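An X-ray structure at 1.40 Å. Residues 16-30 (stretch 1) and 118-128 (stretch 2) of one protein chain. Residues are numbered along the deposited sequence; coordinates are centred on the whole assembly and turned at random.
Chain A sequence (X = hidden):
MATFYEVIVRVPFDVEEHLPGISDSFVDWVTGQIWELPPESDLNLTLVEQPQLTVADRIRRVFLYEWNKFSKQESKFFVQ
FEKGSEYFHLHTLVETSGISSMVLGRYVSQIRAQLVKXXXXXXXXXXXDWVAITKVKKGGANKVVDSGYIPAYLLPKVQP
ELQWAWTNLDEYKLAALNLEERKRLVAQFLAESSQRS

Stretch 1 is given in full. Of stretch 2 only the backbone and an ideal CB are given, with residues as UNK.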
ATOM      1  N   GLU A  16     -19.429  10.700   1.456  1.00 15.66           N
ATOM      2  CA  GLU A  16     -19.713  11.966   2.114  1.00 15.81           C
ATOM      3  C   GLU A  16     -18.438  12.604   2.663  1.00 16.00           C
ATOM      4  O   GLU A  16     -18.123  13.758   2.363  1.00 17.29           O
ATOM      5  CB  GLU A  16     -20.717  11.784   3.256  1.00 16.17           C
ATOM      6  CG  GLU A  16     -21.094  13.111   3.893  1.00 17.36           C
ATOM      7  CD  GLU A  16     -21.612  12.996   5.310  1.00 21.48           C
ATOM      8  OE1 GLU A  16     -21.614  11.890   5.883  1.00 26.65           O
ATOM      9  OE2 GLU A  16     -22.005  14.039   5.858  1.00 19.24           O
ATOM     10  N   GLU A  17     -17.708  11.831   3.461  1.00 15.24           N
ATOM     11  CA  GLU A  17     -16.479  12.281   4.104  1.00 15.27           C
ATOM     12  C   GLU A  17     -15.230  12.340   3.227  1.00 15.40           C
ATOM     13  O   GLU A  17     -14.339  13.158   3.467  1.00 16.86           O
ATOM     14  CB  GLU A  17     -16.169  11.377   5.299  1.00 17.24           C
ATOM     15  CG  GLU A  17     -17.132  11.496   6.459  1.00 28.04           C
ATOM     16  CD  GLU A  17     -16.934  12.776   7.244  1.00 48.99           C
ATOM     17  OE1 GLU A  17     -15.781  13.072   7.628  1.00 55.80           O
ATOM     18  OE2 GLU A  17     -17.936  13.485   7.481  1.00 60.10           O
ATOM     19  N   HIS A  18     -15.146  11.461   2.235  1.00 12.68           N
ATOM     20  CA  HIS A  18     -13.956  11.400   1.394  1.00 11.37           C
ATOM     21  C   HIS A  18     -14.127  11.791  -0.062  1.00 10.52           C
ATOM     22  O   HIS A  18     -13.262  12.459  -0.626  1.00 10.25           O
ATOM     23  CB  HIS A  18     -13.376   9.980   1.399  1.00 11.12           C
ATOM     24  CG  HIS A  18     -13.111   9.423   2.763  1.00 10.83           C
ATOM     25  ND1 HIS A  18     -13.134   8.070   3.024  1.00 10.68           N
ATOM     26  CD2 HIS A  18     -12.803  10.026   3.935  1.00 11.10           C
ATOM     27  CE1 HIS A  18     -12.854   7.862   4.298  1.00 10.71           C
ATOM     28  NE2 HIS A  18     -12.649   9.034   4.872  1.00 10.96           N
ATOM     29  N   LEU A  19     -15.226  11.361  -0.672  1.00  9.88           N
ATOM     30  CA  LEU A  19     -15.437  11.596  -2.095  1.00  9.74           C
ATOM     31  C   LEU A  19     -16.719  12.301  -2.528  1.00  9.71           C
ATOM     32  O   LEU A  19     -17.429  11.813  -3.416  1.00  9.30           O
ATOM     33  CB  LEU A  19     -15.327  10.253  -2.823  1.00  9.75           C
ATOM     34  CG  LEU A  19     -13.991   9.525  -2.664  1.00 10.21           C
ATOM     35  CD1 LEU A  19     -14.160   8.049  -2.970  1.00 10.99           C
ATOM     36  CD2 LEU A  19     -12.947  10.170  -3.564  1.00  9.51           C
ATOM     37  N   PRO A  20     -17.037  13.458  -1.920  1.00  9.60           N
ATOM     38  CA  PRO A  20     -18.260  14.152  -2.328  1.00  9.33           C
ATOM     39  C   PRO A  20     -18.216  14.486  -3.826  1.00  9.21           C
ATOM     40  O   PRO A  20     -17.182  14.907  -4.350  1.00  9.13           O
ATOM     41  CB  PRO A  20     -18.242  15.417  -1.459  1.00  9.87           C
ATOM     42  CG  PRO A  20     -16.783  15.636  -1.177  1.00 10.50           C
ATOM     43  CD  PRO A  20     -16.298  14.235  -0.910  1.00  9.98           C
ATOM     44  N   GLY A  21     -19.331  14.265  -4.515  1.00  9.26           N
ATOM     45  CA  GLY A  21     -19.394  14.545  -5.937  1.00  9.33           C
ATOM     46  C   GLY A  21     -19.150  13.340  -6.825  1.00 10.18           C
ATOM     47  O   GLY A  21     -19.306  13.433  -8.041  1.00 10.75           O
ATOM     48  N   ILE A  22     -18.749  12.214  -6.240  1.00  9.73           N
ATOM     49  CA  ILE A  22     -18.495  11.007  -7.030  1.00 10.02           C
ATOM     50  C   ILE A  22     -19.823  10.384  -7.478  1.00 10.39           C
ATOM     51  O   ILE A  22     -20.847  10.547  -6.811  1.00 10.68           O
ATOM     52  CB  ILE A  22     -17.627   9.993  -6.238  1.00  9.88           C
ATOM     53  CG1 ILE A  22     -16.925   9.039  -7.200  1.00 10.75           C
ATOM     54  CG2 ILE A  22     -18.465   9.222  -5.223  1.00  9.68           C
ATOM     55  CD1 ILE A  22     -15.639   8.475  -6.645  1.00 11.44           C
ATOM     56  N   SER A  23     -19.817   9.704  -8.620  1.00 10.40           N
ATOM     57  CA  SER A  23     -21.045   9.095  -9.123  1.00 10.40           C
ATOM     58  C   SER A  23     -21.339   7.748  -8.474  1.00 10.02           C
ATOM     59  O   SER A  23     -20.492   7.181  -7.773  1.00  9.88           O
ATOM     60  CB  SER A  23     -20.979   8.925 -10.644  1.00 13.08           C
ATOM     61  OG  SER A  23     -20.219   7.783 -10.994  1.00 13.76           O
ATOM     62  N   ASP A  24     -22.529   7.222  -8.758  1.00  9.35           N
ATOM     63  CA  ASP A  24     -22.984   5.934  -8.238  1.00  9.18           C
ATOM     64  C   ASP A  24     -22.076   4.775  -8.611  1.00  8.50           C
ATOM     65  O   ASP A  24     -22.062   3.747  -7.937  1.00  9.27           O
ATOM     66  CB  ASP A  24     -24.338   5.571  -8.829  1.00  9.79           C
ATOM     67  CG  ASP A  24     -25.464   6.433  -8.335  1.00 11.57           C
ATOM     68  OD1 ASP A  24     -25.269   7.420  -7.594  1.00 10.96           O
ATOM     69  OD2 ASP A  24     -26.579   6.084  -8.731  1.00 11.94           O
ATOM     70  N   SER A  25     -21.399   4.901  -9.744  1.00  8.61           N
ATOM     71  CA  SER A  25     -20.531   3.834 -10.226  1.00  8.31           C
ATOM     72  C   SER A  25     -19.450   3.419  -9.226  1.00  8.44           C
ATOM     73  O   SER A  25     -19.035   2.259  -9.207  1.00  8.52           O
ATOM     74  CB  SER A  25     -19.907   4.241 -11.557  1.00  8.30           C
ATOM     75  OG  SER A  25     -18.993   5.305 -11.375  1.00 11.16           O
ATOM     76  N   PHE A  26     -19.011   4.354  -8.385  1.00  8.36           N
ATOM     77  CA  PHE A  26     -17.987   4.045  -7.389  1.00  9.13           C
ATOM     78  C   PHE A  26     -18.545   3.070  -6.353  1.00  9.37           C
ATOM     79  O   PHE A  26     -17.953   2.015  -6.096  1.00  8.66           O
ATOM     80  CB  PHE A  26     -17.487   5.320  -6.702  1.00  9.68           C
ATOM     81  CG  PHE A  26     -16.424   5.069  -5.661  1.00 10.13           C
ATOM     82  CD1 PHE A  26     -15.104   4.840  -6.040  1.00 10.83           C
ATOM     83  CD2 PHE A  26     -16.753   5.026  -4.310  1.00 10.71           C
ATOM     84  CE1 PHE A  26     -14.120   4.566  -5.082  1.00 11.22           C
ATOM     85  CE2 PHE A  26     -15.776   4.754  -3.345  1.00 11.65           C
ATOM     86  CZ  PHE A  26     -14.460   4.522  -3.736  1.00 11.54           C
ATOM     87  N   VAL A  27     -19.684   3.423  -5.756  1.00  9.71           N
ATOM     88  CA  VAL A  27     -20.322   2.559  -4.762  1.00 11.14           C
ATOM     89  C   VAL A  27     -20.662   1.198  -5.380  1.00 10.81           C
ATOM     90  O   VAL A  27     -20.433   0.151  -4.765  1.00 10.51           O
ATOM     91  CB  VAL A  27     -21.602   3.206  -4.177  1.00 12.21           C
ATOM     92  CG1 VAL A  27     -22.348   2.217  -3.308  1.00 12.81           C
ATOM     93  CG2 VAL A  27     -21.232   4.420  -3.342  1.00 12.99           C
ATOM     94  N   ASP A  28     -21.163   1.210  -6.613  1.00 11.07           N
ATOM     95  CA  ASP A  28     -21.517  -0.032  -7.295  1.00 11.09           C
ATOM     96  C   ASP A  28     -20.293  -0.923  -7.461  1.00 10.87           C
ATOM     97  O   ASP A  28     -20.363  -2.132  -7.226  1.00 11.83           O
ATOM     98  CB  ASP A  28     -22.151   0.256  -8.659  1.00 13.68           C
ATOM     99  CG  ASP A  28     -23.513   0.930  -8.543  1.00 25.98           C
ATOM    100  OD1 ASP A  28     -24.108   0.914  -7.441  1.00 28.17           O
ATOM    101  OD2 ASP A  28     -23.990   1.475  -9.561  1.00 29.62           O
ATOM    102  N   TRP A  29     -19.168  -0.316  -7.827  1.00  9.36           N
ATOM    103  CA  TRP A  29     -17.921  -1.052  -8.014  1.00  9.11           C
ATOM    104  C   TRP A  29     -17.417  -1.684  -6.712  1.00  9.61           C
ATOM    105  O   TRP A  29     -17.269  -2.908  -6.625  1.00  9.74           O
ATOM    106  CB  TRP A  29     -16.847  -0.127  -8.604  1.00  8.68           C
ATOM    107  CG  TRP A  29     -15.452  -0.685  -8.578  1.00  8.31           C
ATOM    108  CD1 TRP A  29     -15.057  -1.952  -8.925  1.00  8.28           C
ATOM    109  CD2 TRP A  29     -14.264   0.007  -8.172  1.00  8.56           C
ATOM    110  NE1 TRP A  29     -13.700  -2.085  -8.756  1.00  8.00           N
ATOM    111  CE2 TRP A  29     -13.188  -0.901  -8.295  1.00  8.11           C
ATOM    112  CE3 TRP A  29     -14.005   1.305  -7.713  1.00  9.04           C
ATOM    113  CZ2 TRP A  29     -11.875  -0.549  -7.975  1.00  8.73           C
ATOM    114  CZ3 TRP A  29     -12.698   1.654  -7.395  1.00  9.32           C
ATOM    115  CH2 TRP A  29     -11.649   0.728  -7.528  1.00  9.16           C
ATOM    116  N   VAL A  30     -17.199  -0.861  -5.691  1.00 10.63           N
ATOM    117  CA  VAL A  30     -16.680  -1.362  -4.418  1.00 12.05           C
ATOM    118  C   VAL A  30     -17.617  -2.319  -3.700  1.00 14.20           C
ATOM    119  O   VAL A  30     -17.166  -3.177  -2.947  1.00 15.73           O
ATOM    120  CB  VAL A  30     -16.273  -0.214  -3.458  1.00 12.19           C
ATOM    121  CG1 VAL A  30     -15.308   0.729  -4.155  1.00 12.06           C
ATOM    122  CG2 VAL A  30     -17.500   0.531  -2.943  1.00 12.34           C
ATOM    123  N   UNK A 118      -8.096   7.931 -12.621  1.00 10.93           N
ATOM    124  CA  UNK A 118      -8.450   6.530 -12.827  1.00 11.08           C
ATOM    125  C   UNK A 118      -9.343   5.883 -11.776  1.00 11.79           C
ATOM    126  O   UNK A 118     -10.326   5.213 -12.109  1.00 12.81           O
ATOM    127  CB  UNK A 118      -7.159   5.714 -12.922  1.00 11.08           C
ATOM    128  N   UNK A 119      -9.001   6.067 -10.509  1.00 10.89           N
ATOM    129  CA  UNK A 119      -9.761   5.437  -9.443  1.00 10.74           C
ATOM    130  C   UNK A 119     -10.930   6.269  -8.929  1.00 11.40           C
ATOM    131  O   UNK A 119     -11.993   5.727  -8.616  1.00 12.20           O
ATOM    132  CB  UNK A 119      -8.823   5.117  -8.278  1.00 10.74           C
ATOM    133  N   UNK A 120     -10.761   7.586  -8.911  1.00 10.72           N
ATOM    134  CA  UNK A 120     -11.786   8.458  -8.357  1.00 10.51           C
ATOM    135  C   UNK A 120     -12.591   9.357  -9.281  1.00 11.56           C
ATOM    136  O   UNK A 120     -13.174  10.344  -8.835  1.00 11.62           O
ATOM    137  CB  UNK A 120     -11.112   9.361  -7.321  1.00 10.51           C
ATOM    138  N   UNK A 121     -12.646   9.000 -10.561  1.00 13.03           N
ATOM    139  CA  UNK A 121     -13.435   9.742 -11.545  1.00 14.32           C
ATOM    140  C   UNK A 121     -13.167  11.246 -11.574  1.00 15.07           C
ATOM    141  O   UNK A 121     -14.077  12.038 -11.834  1.00 16.98           O
ATOM    142  CB  UNK A 121     -14.923   9.510 -11.273  1.00 14.32           C
ATOM    143  N   UNK A 122     -11.933  11.645 -11.285  1.00 13.58           N
ATOM    144  CA  UNK A 122     -11.597  13.057 -11.288  1.00 13.25           C
ATOM    145  C   UNK A 122     -11.977  13.800 -10.018  1.00 14.35           C
ATOM    146  O   UNK A 122     -11.806  15.019  -9.942  1.00 15.56           O
ATOM    147  CB  UNK A 122     -12.274  13.732 -12.482  1.00 13.25           C
ATOM    148  N   UNK A 123     -12.492  13.083  -9.021  1.00 13.39           N
ATOM    149  CA  UNK A 123     -12.883  13.694  -7.750  1.00 13.58           C
ATOM    150  C   UNK A 123     -11.695  13.679  -6.785  1.00 13.70           C
ATOM    151  O   UNK A 123     -11.091  12.630  -6.557  1.00 13.78           O
ATOM    152  CB  UNK A 123     -14.081  12.962  -7.141  1.00 13.58           C
ATOM    153  N   UNK A 124     -11.344  14.842  -6.242  1.00 13.12           N
ATOM    154  CA  UNK A 124     -10.228  14.943  -5.300  1.00 13.30           C
ATOM    155  C   UNK A 124     -10.636  14.415  -3.928  1.00 13.09           C
ATOM    156  O   UNK A 124     -11.623  14.882  -3.354  1.00 13.68           O
ATOM    157  CB  UNK A 124      -9.748  16.391  -5.188  1.00 13.30           C
ATOM    158  N   UNK A 125      -9.902  13.427  -3.387  1.00 11.89           N
ATOM    159  CA  UNK A 125     -10.258  12.899  -2.065  1.00 11.63           C
ATOM    160  C   UNK A 125     -10.096  13.968  -0.980  1.00 11.22           C
ATOM    161  O   UNK A 125      -9.094  14.688  -0.950  1.00 11.85           O
ATOM    162  CB  UNK A 125      -9.396  11.680  -1.731  1.00 11.63           C
ATOM    163  N   UNK A 126     -11.093  14.074  -0.108  1.00 11.36           N
ATOM    164  CA  UNK A 126     -11.080  15.047   0.985  1.00 12.60           C
ATOM    165  C   UNK A 126     -10.437  14.457   2.240  1.00 13.54           C
ATOM    166  O   UNK A 126     -11.060  14.364   3.301  1.00 15.32           O
ATOM    167  CB  UNK A 126     -12.503  15.517   1.295  1.00 12.60           C
ATOM    168  N   UNK A 127      -9.199  14.007   2.085  1.00 14.01           N
ATOM    169  CA  UNK A 127      -8.426  13.422   3.175  1.00 14.05           C
ATOM    170  C   UNK A 127      -7.100  14.166   3.185  1.00 14.81           C
ATOM    171  O   UNK A 127      -6.453  14.313   2.140  1.00 14.49           O
ATOM    172  CB  UNK A 127      -8.236  11.913   3.009  1.00 14.05           C
ATOM    173  N   UNK A 128      -6.706  14.667   4.349  1.00 15.48           N
ATOM    174  CA  UNK A 128      -5.454  15.399   4.461  1.00 15.81           C
ATOM    175  C   UNK A 128      -4.260  14.493   4.178  1.00 13.23           C
ATOM    176  O   UNK A 128      -4.213  13.363   4.658  1.00 13.23           O
ATOM    177  CB  UNK A 128      -5.326  16.022   5.852  1.00 15.81           C
TER

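Position 118 opens the segment with nothing of stretch 1 within 5.5 Å of its ideal CB, so the contact leaves its identity unconstrained; it is Val118. At 119 the CB points sideways, 5.3 Å from Trp29 CZ3. A modest apolar group could meet the indole, and Val119 does so at the ring edge, its CG1 4.0 Å from Trp29 CZ3.

Position 120 also directs its CB sideways, 4.3 Å from Leu19 CD2 and 4.7 Å from Ile22 CD1, with the ring of Phe26 farther along. Leucine, methionine or an aromatic residue would suit such apolar surroundings. The residue is Phe120, whose end comes nearer to stretch 1 than its CB direction suggests: CD2 lies 3.7 Å from Leu19 CD2, and CE2 lies 3.9 Å from Phe26 CE1, which sits at the edge of the Phe120 ring.

At 121 the backbone adopts phi/psi of 52/32, in a type I' turn running from 120 to 123. Glycine, asparagine or aspartate is common at such angles, yet the CB points toward stretch 1, where the hydroxyls of Ser23 and Ser25 and the amide of Ser23 lie beyond Ile22. A long polar side chain could pass the isoleucine and reach them. Gln121 does: OE1 accepts from Ser23 OG at 2.8 Å and from Ser23 N at 3.2 Å, while NE2 lies 2.7 Å from Ser25 OG. The amide thus meets the start of the helix.

Position 122 is out of reach of stretch 1, but at phi/psi of 82/4 a CB would be jammed against the preceding carbonyl oxygen. Glycine is called for, and Gly122 is found.

The CB at 123 points toward stretch 1, 4.7 Å from both Leu19 CD2 and Ile22 CB and 4.6 Å from Pro20 O. Valine, leucine or isoleucine would suit. Ile123 packs against the Leu19–Ile22 type II turn: CG2 is 3.4 Å from Pro20 O, CD1 3.6 Å from Gly21 O, and CG1 4.2 Å from Ile22 CB.

At 124 the CA-to-CB bond points away from stretch 1, which therefore leaves the choice of side chain open; it is Glu124. Its carbonyl oxygen receives a bond of 2.9 Å from a water that also donates to Pro20 O at 3.0 Å, bridging the stretches.

At 125, phi/psi of -64/134 permits proline, and Leu19 CD2 is 4.3 Å from the sideways CB, so a compact apolar group fits. Pro125 places CG 4.1 Å from Leu19 CD2.

Position 126 brings its amide to His18 O, an N-to-O bond of 2.8 Å and nearly straight at 171°, that any residue but proline could make. Its CB points toward the carbonyls of Glu17 and His18, but Gln126 turns its end away, and NE2 donates to Glu124 O at 2.9 Å.

At 127 the CB is 5.0 Å from His18 CD2, inviting a branched or extended apolar chain. Ile127 sets CD1 over one imidazole face, 3.9 Å from the ring centroid of His18. Position 128 has nothing of stretch 1 within 5.5 Å, so many residues would do; it is Asn128.

Stretch 2 118-128: VVFQGIEPQIN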
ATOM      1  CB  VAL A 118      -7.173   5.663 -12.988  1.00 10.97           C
ATOM      2  CG1 VAL A 118      -7.527   4.190 -13.119  1.00 11.01           C
ATOM      3  CG2 VAL A 118      -6.382   6.128 -14.191  1.00 11.06           C
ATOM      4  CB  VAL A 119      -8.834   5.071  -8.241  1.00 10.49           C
ATOM      5  CG1 VAL A 119      -9.550   4.138  -7.278  1.00 10.69           C
ATOM      6  CG2 VAL A 119      -7.538   4.438  -8.731  1.00 10.29           C
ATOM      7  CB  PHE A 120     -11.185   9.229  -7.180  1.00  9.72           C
ATOM      8  CG  PHE A 120     -10.544   8.330  -6.164  1.00  9.16           C
ATOM      9  CD1 PHE A 120      -9.164   8.328  -5.984  1.00  9.53           C
ATOM     10  CD2 PHE A 120     -11.317   7.418  -5.450  1.00  8.60           C
ATOM     11  CE1 PHE A 120      -8.565   7.418  -5.109  1.00  9.55           C
ATOM     12  CE2 PHE A 120     -10.731   6.511  -4.579  1.00  9.20           C
ATOM     13  CZ  PHE A 120      -9.352   6.508  -4.408  1.00  9.20           C
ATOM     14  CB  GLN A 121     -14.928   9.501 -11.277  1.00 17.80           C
ATOM     15  CG  GLN A 121     -15.297   8.042 -11.126  1.00 17.58           C
ATOM     16  CD  GLN A 121     -16.723   7.827 -10.640  1.00 16.87           C
ATOM     17  OE1 GLN A 121     -17.557   8.733 -10.676  1.00 16.24           O
ATOM     18  NE2 GLN A 121     -17.001   6.622 -10.163  1.00 17.21           N
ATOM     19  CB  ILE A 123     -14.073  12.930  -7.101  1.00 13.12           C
ATOM     20  CG1 ILE A 123     -15.292  12.951  -8.033  1.00 13.25           C
ATOM     21  CG2 ILE A 123     -14.414  13.520  -5.730  1.00 12.87           C
ATOM     22  CD1 ILE A 123     -15.821  14.334  -8.343  1.00 14.53           C
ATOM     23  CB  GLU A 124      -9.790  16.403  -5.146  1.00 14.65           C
ATOM     24  CG  GLU A 124      -9.199  17.044  -6.395  1.00 22.40           C
ATOM     25  CD  GLU A 124      -7.765  16.617  -6.675  1.00 38.84           C
ATOM     26  OE1 GLU A 124      -7.136  15.971  -5.806  1.00 37.76           O
ATOM     27  OE2 GLU A 124      -7.257  16.942  -7.771  1.00 48.82           O
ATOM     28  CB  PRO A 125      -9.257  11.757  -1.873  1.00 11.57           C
ATOM     29  CG  PRO A 125      -9.007  11.291  -3.276  1.00 11.84           C
ATOM     30  CD  PRO A 125      -8.865  12.594  -4.021  1.00 11.65           C
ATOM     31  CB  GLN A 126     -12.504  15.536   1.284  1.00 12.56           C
ATOM     32  CG  GLN A 126     -13.172  16.249   0.114  1.00 13.45           C
ATOM     33  CD  GLN A 126     -12.338  17.402  -0.422  1.00 21.57           C
ATOM     34  OE1 GLN A 126     -12.107  18.393   0.269  1.00 25.22           O
ATOM     35  NE2 GLN A 126     -11.858  17.263  -1.650  1.00 22.88           N
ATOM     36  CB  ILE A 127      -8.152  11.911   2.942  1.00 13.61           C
ATOM     37  CG1 ILE A 127      -9.460  11.120   2.958  1.00 12.16           C
ATOM     38  CG2 ILE A 127      -7.198  11.375   4.004  1.00 12.60           C
ATOM     39  CD1 ILE A 127      -9.270   9.632   2.781  1.00 12.02           C
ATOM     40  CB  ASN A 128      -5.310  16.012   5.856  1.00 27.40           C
ATOM     41  CG  ASN A 128      -4.066  16.881   5.983  1.00 47.95           C
ATOM     42  OD1 ASN A 128      -3.822  17.761   5.155  1.00 52.98           O
ATOM     43  ND2 ASN A 128      -3.270  16.629   7.015  1.00 51.59           N
TER
HETATM   44  O   HOH W   1     -14.424  15.635  -3.323  1.00 27.84           O
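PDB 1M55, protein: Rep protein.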